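4-oxalocrotonate tautomerase (Staphylococcus aureus, PDB 2X4K) is a small enzyme of the tautomerase family in the MIF clan, built from short beta-alpha-beta chains that assemble as six subunits. Local coordinates at residues S15-Q18 / L19-L22. Numbering follows the deposited sequence.
Sequences SDEQ and LKNL
The side chain of E17 starts away from K20 and N21 at the start of helix 16-34, but its outer part comes back beside them. With CG anti to the backbone N (chi1 -159°) and a bend at chi2, E17 runs alongside K20, both pointing the same way; OE2 stops 4.2 Å from K20 NZ, beyond a salt bridge, so any attraction between the opposite charges is probably modest. The same side chain crosses that of N21 at a slant, its carboxylate nearly perpendicular (85°) to the amide plane, and E17 CG lies 3.9 Å from N21 ND2. That same ND2 is 3.2 Å from E17 O, but the angle is too poor for a hydrogen bond; the carbonyl is taken by N21 N at 2.9 Å. Equivalent i to i+4 bonds start at S15, D16 and Q18. S15 is the N-cap: its OG accepts from Q18 N at 3.0 Å, and Q18 OE1 accepts a weak hydrogen bond from S15 N at 3.3 Å, completing a capping box. L19 lays CG 3.6 Å from S15 O. D16 OD2 forms a salt bridge with R59, and OD1 a hydrogen bond with N51, both of a second subunit. Within the beta-alpha-beta unit, L19 and L22 pack on I45 of strand 42-48, while Q18, N21 and L22 meet T33 of a third subunit.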
ATOM      1  N   SER A  15      14.222   3.172  17.531  1.00 18.29           N
ATOM      2  CA  SER A  15      15.410   2.380  17.855  1.00 17.88           C
ATOM      3  C   SER A  15      15.289   0.994  17.242  1.00 17.11           C
ATOM      4  O   SER A  15      14.182   0.543  16.946  1.00 16.26           O
ATOM      5  CB  SER A  15      15.600   2.271  19.367  1.00 17.78           C
ATOM      6  OG  SER A  15      14.623   1.420  19.931  1.00 18.20           O
ATOM      7  N   ASP A  16      16.416   0.313  17.061  1.00 17.17           N
ATOM      8  CA  ASP A  16      16.395  -1.038  16.508  1.00 16.78           C
ATOM      9  C   ASP A  16      15.588  -1.975  17.406  1.00 16.14           C
ATOM     10  O   ASP A  16      14.885  -2.848  16.906  1.00 15.62           O
ATOM     11  CB  ASP A  16      17.810  -1.591  16.303  1.00 17.32           C
ATOM     12  CG  ASP A  16      17.822  -2.814  15.410  1.00 18.27           C
ATOM     13  OD1 ASP A  16      17.479  -2.687  14.215  1.00 20.04           O
ATOM     14  OD2 ASP A  16      18.145  -3.912  15.903  1.00 20.36           O
ATOM     15  N   GLU A  17      15.686  -1.785  18.724  1.00 15.93           N
ATOM     16  CA  GLU A  17      14.941  -2.618  19.670  1.00 16.33           C
ATOM     17  C   GLU A  17      13.444  -2.344  19.597  1.00 15.32           C
ATOM     18  O   GLU A  17      12.644  -3.276  19.663  1.00 14.53           O
ATOM     19  CB  GLU A  17      15.437  -2.418  21.104  1.00 17.30           C
ATOM     20  CG  GLU A  17      15.086  -3.582  22.039  1.00 19.91           C
ATOM     21  CD  GLU A  17      15.899  -4.839  21.758  1.00 22.81           C
ATOM     22  OE1 GLU A  17      16.887  -4.761  20.993  1.00 24.94           O
ATOM     23  OE2 GLU A  17      15.552  -5.910  22.302  1.00 25.84           O
ATOM     24  N   GLN A  18      13.059  -1.077  19.466  1.00 15.29           N
ATOM     25  CA  GLN A  18      11.645  -0.737  19.277  1.00 15.55           C
ATOM     26  C   GLN A  18      11.079  -1.415  18.023  1.00 14.50           C
ATOM     27  O   GLN A  18       9.979  -1.959  18.066  1.00 14.45           O
ATOM     28  CB  GLN A  18      11.430   0.787  19.249  1.00 16.62           C
ATOM     29  CG  GLN A  18      11.474   1.439  20.634  1.00 18.77           C
ATOM     30  CD  GLN A  18      11.236   2.936  20.594  1.00 22.16           C
ATOM     31  OE1 GLN A  18      11.889   3.652  19.846  1.00 24.04           O
ATOM     32  NE2 GLN A  18      10.304   3.415  21.411  1.00 23.88           N
ATOM     33  N   LEU A  19      11.843  -1.371  16.924  0.50 14.37           N
ATOM     34  CA  LEU A  19      11.489  -2.043  15.662  0.50 13.85           C
ATOM     35  C   LEU A  19      11.349  -3.549  15.863  0.50 12.99           C
ATOM     36  O   LEU A  19      10.370  -4.157  15.428  0.50 12.35           O
ATOM     37  CB  LEU A  19      12.566  -1.810  14.584  0.50 14.15           C
ATOM     38  CG  LEU A  19      12.698  -0.468  13.857  0.50 15.18           C
ATOM     39  CD1 LEU A  19      13.948  -0.453  12.981  0.50 15.88           C
ATOM     40  CD2 LEU A  19      11.466  -0.184  13.020  0.50 14.94           C
ATOM     41  N   LYS A  20      12.344  -4.140  16.519  1.00 12.94           N
ATOM     42  CA  LYS A  20      12.363  -5.577  16.790  1.00 12.78           C
ATOM     43  C   LYS A  20      11.105  -5.984  17.560  1.00 11.72           C
ATOM     44  O   LYS A  20      10.411  -6.932  17.187  1.00 11.51           O
ATOM     45  CB  LYS A  20      13.612  -5.942  17.597  1.00 13.40           C
ATOM     46  CG  LYS A  20      13.760  -7.426  17.874  1.00 14.72           C
ATOM     47  CD  LYS A  20      15.120  -7.726  18.484  1.00 17.74           C
ATOM     48  CE  LYS A  20      15.194  -9.153  18.986  1.00 19.66           C
ATOM     49  NZ  LYS A  20      14.407  -9.335  20.231  1.00 22.08           N
ATOM     50  N   ASN A  21      10.808  -5.238  18.615  1.00 11.48           N
ATOM     51  CA  ASN A  21       9.657  -5.519  19.455  1.00 11.40           C
ATOM     52  C   ASN A  21       8.346  -5.280  18.720  1.00 10.61           C
ATOM     53  O   ASN A  21       7.409  -6.052  18.884  1.00 10.43           O
ATOM     54  CB  ASN A  21       9.709  -4.685  20.733  1.00 12.06           C
ATOM     55  CG  ASN A  21      10.852  -5.082  21.634  1.00 13.73           C
ATOM     56  OD1 ASN A  21      11.342  -6.211  21.582  1.00 15.96           O
ATOM     57  ND2 ASN A  21      11.289  -4.150  22.459  1.00 15.22           N
ATOM     58  N   LEU A  22       8.275  -4.220  17.917  1.00 10.45           N
ATOM     59  CA  LEU A  22       7.086  -3.953  17.118  1.00 10.50           C
ATOM     60  C   LEU A  22       6.767  -5.141  16.214  1.00 10.09           C
ATOM     61  O   LEU A  22       5.622  -5.597  16.148  1.00  9.91           O
ATOM     62  CB  LEU A  22       7.310  -2.687  16.293  1.00 10.76           C
ATOM     63  CG  LEU A  22       6.217  -2.261  15.322  1.00 11.30           C
ATOM     64  CD1 LEU A  22       4.916  -1.963  16.043  1.00 13.03           C
ATOM     65  CD2 LEU A  22       6.701  -1.047  14.524  1.00 12.56           C
TER